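Long-range contacts in DspB (Aggregatibacter actinomycetemcomitans, PDB 1YHT), which hydrolyses terminal beta-linked N-acetylglucosamine residues, probably breaking down the adhesive polysaccharide of biofilms and so releasing their cells: residues G20-I25 and H51-D56; E114-N119 and G181-G186. One frame throughout, in Å; residues are numbered along the deposited sequence.

E114 of contact 2 ties it to contact 1: its OE1 lies 2.6 Å from H53 ND1 and 2.8 Å from H51 NE2, both probable hydrogen bonds. Contact 1 pairs strands 18-24 and 49-53 of a TIM barrel; contact 2 joins the end of strand 110-117 to the loop after strand 177-181, and the two centres lie 13 Å apart. An acetic acid sits about 3 Å from the D183 side chain, a glycerol about 5 Å from that of D24 and a glycerol about 4 Å from that of E184; such molecules probably come from the crystallisation liquor but may mark a pocket at the C-terminal ends of these strands.

Contact 1: residues G20-I25 and H51-D56; sequences GLMLDI and HLHFSD
M22 lays its side chain across H51 and H53 on the inner face of a TIM barrel, where strands 18-24 and 49-53 run parallel as the two strands of a beta-alpha-beta unit whose connection is helix 32-44. Four backbone hydrogen bonds zip the strands together in the staggered pattern of a parallel pair: L21 O and L23 O accept from H51 N and H53 N, while H51 O and H53 O accept from L23 N and I25 N. With M22, D24, H51 and H53 facing inward, L21 and L23 are left to pack against F38 of the connecting helix.

M22 repays following atom by atom. Its CB lies 3.9 Å from H51 ND1. CG, anti to the backbone N (chi1 -167°), then comes over the middle of the H51 imidazole in a CH-pi contact, 3.3 Å from the ring centroid and 12° off the normal. The chain bends beyond it, and SD reaches H53 CB at 3.5 Å while still standing above the H51 ring, a sulfur-aromatic contact. CE curls toward its own strand, ending 4.1 Å from D24 CB. L23 and L52 point to the other face, where I25, just past the strand, lays CD1 3.8 Å from L52 CD2 and CG1 3.6 Å from F54 CB.

Polar bonds fix the inner rings. H51 ND1 bonds to Y272 OH, and the H51 ring stacks on H179. D24 OD1, bonded to A26 N, approaches the edge of the H53 ring at CD2, the carboxylate turned 79° from the ring plane; D24 OD2 forms a salt bridge with R27. On the same imidazole, NE2 donates an almost straight bond of 2.6 Å to D56 OD2, lying in the ring plane and using the anti lone pair of that oxygen.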
# COMPACT_ATOMS: atom_id res chain seq x y z
N GLY A 20 6.90 8.36 5.95
CA GLY A 20 7.29 7.01 6.35
C GLY A 20 7.60 6.08 5.22
O GLY A 20 8.09 6.49 4.16
N LEU A 21 7.28 4.82 5.47
CA LEU A 21 7.62 3.71 4.62
C LEU A 21 6.36 2.97 4.24
O LEU A 21 5.49 2.69 5.10
CB LEU A 21 8.53 2.73 5.35
CG LEU A 21 8.89 1.42 4.70
CD1 LEU A 21 9.68 1.64 3.47
CD2 LEU A 21 9.65 0.60 5.70
N MET A 22 6.26 2.62 2.97
CA MET A 22 5.33 1.58 2.57
C MET A 22 6.12 0.31 2.35
O MET A 22 7.05 0.25 1.49
CB MET A 22 4.62 2.00 1.29
CG MET A 22 3.45 1.19 0.95
SD MET A 22 3.58 -0.30 -0.03
CE MET A 22 5.13 -0.48 -0.90
N LEU A 23 5.76 -0.72 3.07
CA LEU A 23 6.52 -1.96 3.00
C LEU A 23 5.59 -3.01 2.45
O LEU A 23 4.52 -3.29 3.03
CB LEU A 23 7.02 -2.39 4.40
CG LEU A 23 8.00 -3.59 4.36
CD1 LEU A 23 9.32 -3.33 3.66
CD2 LEU A 23 8.25 -4.09 5.73
N ASP A 24 6.01 -3.60 1.33
CA ASP A 24 5.26 -4.66 0.67
C ASP A 24 5.75 -5.98 1.24
O ASP A 24 6.79 -6.49 0.87
CB ASP A 24 5.43 -4.57 -0.84
CG ASP A 24 4.98 -5.82 -1.59
OD1 ASP A 24 4.24 -6.69 -1.05
OD2 ASP A 24 5.38 -5.93 -2.77
N ILE A 25 4.95 -6.51 2.16
CA ILE A 25 5.24 -7.78 2.76
C ILE A 25 4.46 -8.89 2.09
O ILE A 25 4.60 -10.01 2.48
CB ILE A 25 5.05 -7.79 4.31
CG1 ILE A 25 3.59 -7.61 4.74
CG2 ILE A 25 5.97 -6.71 4.96
CD1 ILE A 25 3.42 -7.76 6.20
N HIS A 51 3.16 2.11 6.40
CA HIS A 51 2.09 1.63 5.52
C HIS A 51 2.41 0.20 5.12
O HIS A 51 3.36 -0.10 4.37
CB HIS A 51 1.98 2.66 4.36
CG HIS A 51 1.09 2.27 3.20
ND1 HIS A 51 1.00 3.08 2.08
CD2 HIS A 51 0.33 1.18 2.94
CE1 HIS A 51 0.21 2.50 1.19
NE2 HIS A 51 -0.19 1.33 1.67
N LEU A 52 1.62 -0.72 5.68
CA LEU A 52 1.87 -2.15 5.57
C LEU A 52 1.04 -2.76 4.49
O LEU A 52 -0.17 -3.02 4.67
CB LEU A 52 1.60 -2.87 6.87
CG LEU A 52 2.30 -4.23 7.01
CD1 LEU A 52 3.84 -4.06 7.09
CD2 LEU A 52 1.79 -5.00 8.23
N HIS A 53 1.70 -3.01 3.35
CA HIS A 53 1.06 -3.62 2.17
C HIS A 53 1.23 -5.13 2.29
O HIS A 53 2.16 -5.69 1.72
CB HIS A 53 1.72 -3.06 0.89
CG HIS A 53 1.03 -3.46 -0.39
ND1 HIS A 53 0.07 -2.68 -1.00
CD2 HIS A 53 1.17 -4.56 -1.16
CE1 HIS A 53 -0.35 -3.29 -2.10
NE2 HIS A 53 0.31 -4.43 -2.22
N PHE A 54 0.31 -5.76 3.04
CA PHE A 54 0.39 -7.20 3.42
C PHE A 54 -0.46 -8.14 2.56
O PHE A 54 -0.40 -9.35 2.74
CB PHE A 54 0.02 -7.42 4.92
CG PHE A 54 -1.39 -7.01 5.27
CD1 PHE A 54 -2.46 -7.88 5.06
CD2 PHE A 54 -1.65 -5.78 5.80
CE1 PHE A 54 -3.73 -7.48 5.34
CE2 PHE A 54 -2.93 -5.40 6.08
CZ PHE A 54 -3.97 -6.26 5.86
N SER A 55 -1.23 -7.56 1.63
CA SER A 55 -2.17 -8.34 0.83
C SER A 55 -2.01 -7.96 -0.67
O SER A 55 -2.11 -6.78 -1.04
CB SER A 55 -3.59 -8.09 1.32
OG SER A 55 -4.56 -8.73 0.48
N ASP A 56 -1.74 -8.95 -1.51
CA ASP A 56 -1.64 -8.71 -2.95
C ASP A 56 -1.91 -10.03 -3.66
O ASP A 56 -2.46 -10.94 -3.07
CB ASP A 56 -0.28 -8.08 -3.35
CG ASP A 56 -0.39 -7.10 -4.52
OD1 ASP A 56 -0.70 -7.60 -5.64
OD2 ASP A 56 -0.22 -5.83 -4.33

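Contact 2: residues E114-N119 and G181-G186; sequences ELDSPN and GGDEFG
D116 OD1 accepts a hydrogen bond from G182 N at 3.2 Å, taken on the syn side but 33° out of the carboxylate plane, and is also bonded to a water. This water bridges the two segments, accepting from N119 N and bonding to D183 O at 2.7 Å. G182 N has a second, weak bond to S117 O. The absence of a side chain on G181 lets D116 OD1 settle 3.2 Å from G181 CA.

D116 CG stands anti to its backbone N (chi1 -159°), which brings the carboxylate to D183. The two side chains cross at about a right angle, yet the carboxylates are nearly coplanar, with D116 OD2 2.5 Å from D183 OD1. Beyond them P118, which follows a cis peptide bond, rests its CG 3.6 Å from F185 CB, and N119 CB packs beside the same residue. E114 OE2, bonded to W216 NE1, comes 3.4 Å from G181 CA, while OE1 is held by H53.

D183 and E184 match the Asp-Glu pair that family 20 enzymes use in substrate-assisted catalysis. E184 OE1 bonds to H120, and the chemistry is consistent with D116 as a second-shell partner orienting D183.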
# COMPACT_ATOMS: atom_id res chain seq x y z
N GLU A 114 -3.02 -1.90 4.62
CA GLU A 114 -3.58 -1.80 3.29
C GLU A 114 -4.19 -3.12 2.90
O GLU A 114 -3.47 -4.12 2.69
CB GLU A 114 -2.56 -1.38 2.19
CG GLU A 114 -3.24 -1.16 0.83
CD GLU A 114 -2.33 -0.87 -0.35
OE1 GLU A 114 -1.13 -0.56 -0.17
OE2 GLU A 114 -2.84 -1.00 -1.50
N LEU A 115 -5.51 -3.11 2.74
CA LEU A 115 -6.24 -4.24 2.21
C LEU A 115 -6.64 -3.84 0.80
O LEU A 115 -7.61 -3.14 0.61
CB LEU A 115 -7.46 -4.54 3.11
CG LEU A 115 -8.18 -5.86 2.86
CD1 LEU A 115 -7.31 -7.03 3.27
CD2 LEU A 115 -9.53 -5.88 3.60
N ASP A 116 -5.84 -4.25 -0.18
CA ASP A 116 -5.99 -3.75 -1.53
C ASP A 116 -7.19 -4.43 -2.22
O ASP A 116 -7.49 -5.62 -1.99
CB ASP A 116 -4.69 -3.94 -2.33
CG ASP A 116 -4.59 -3.02 -3.54
OD1 ASP A 116 -5.63 -2.42 -3.94
OD2 ASP A 116 -3.46 -2.95 -4.11
N SER A 117 -7.88 -3.63 -3.00
CA SER A 117 -9.03 -4.04 -3.81
C SER A 117 -9.34 -2.88 -4.74
O SER A 117 -8.89 -1.75 -4.51
CB SER A 117 -10.24 -4.43 -2.96
OG SER A 117 -11.05 -3.32 -2.59
N PRO A 118 -10.11 -3.15 -5.83
CA PRO A 118 -10.69 -4.42 -6.24
C PRO A 118 -9.77 -5.40 -6.92
O PRO A 118 -10.16 -6.56 -7.09
CB PRO A 118 -11.77 -3.99 -7.27
CG PRO A 118 -11.33 -2.74 -7.80
CD PRO A 118 -10.49 -2.06 -6.73
N ASN A 119 -8.59 -4.95 -7.35
CA ASN A 119 -7.57 -5.84 -7.93
C ASN A 119 -6.55 -6.20 -6.83
O ASN A 119 -6.82 -5.97 -5.64
CB ASN A 119 -6.98 -5.15 -9.19
CG ASN A 119 -6.55 -6.15 -10.31
OD1 ASN A 119 -7.15 -6.20 -11.43
ND2 ASN A 119 -5.52 -6.93 -10.02
N GLY A 181 -6.50 0.62 -0.91
CA GLY A 181 -5.90 0.26 -2.17
C GLY A 181 -6.42 1.12 -3.29
O GLY A 181 -6.31 2.38 -3.21
N GLY A 182 -6.98 0.45 -4.32
CA GLY A 182 -7.54 1.14 -5.47
C GLY A 182 -6.56 1.42 -6.62
O GLY A 182 -6.76 2.35 -7.41
N ASP A 183 -5.51 0.60 -6.70
CA ASP A 183 -4.56 0.68 -7.81
C ASP A 183 -4.77 -0.38 -8.86
O ASP A 183 -5.17 -1.52 -8.57
CB ASP A 183 -3.11 0.60 -7.32
CG ASP A 183 -2.79 -0.72 -6.60
OD1 ASP A 183 -3.68 -1.23 -5.88
OD2 ASP A 183 -1.65 -1.24 -6.74
N GLU A 184 -4.52 0.05 -10.11
CA GLU A 184 -4.42 -0.80 -11.28
C GLU A 184 -5.61 -1.72 -11.46
O GLU A 184 -5.43 -2.89 -11.68
CB GLU A 184 -3.12 -1.63 -11.24
CG GLU A 184 -1.84 -0.83 -11.10
CD GLU A 184 -0.58 -1.69 -11.19
OE1 GLU A 184 -0.53 -2.75 -10.53
OE2 GLU A 184 0.37 -1.28 -11.94
N PHE A 185 -6.82 -1.18 -11.41
CA PHE A 185 -8.02 -1.98 -11.50
C PHE A 185 -8.74 -1.56 -12.79
O PHE A 185 -8.53 -0.43 -13.31
CB PHE A 185 -8.93 -1.77 -10.27
CG PHE A 185 -9.50 -0.37 -10.18
CD1 PHE A 185 -10.69 -0.06 -10.80
CD2 PHE A 185 -8.80 0.65 -9.55
CE1 PHE A 185 -11.17 1.21 -10.78
CE2 PHE A 185 -9.29 1.93 -9.56
CZ PHE A 185 -10.49 2.20 -10.15
N GLY A 186 -9.56 -2.45 -13.32
CA GLY A 186 -10.39 -2.14 -14.50
C GLY A 186 -9.67 -1.83 -15.80
O GLY A 186 -10.19 -1.11 -16.67
O HOH W 1 -6.62 -2.80 -6.75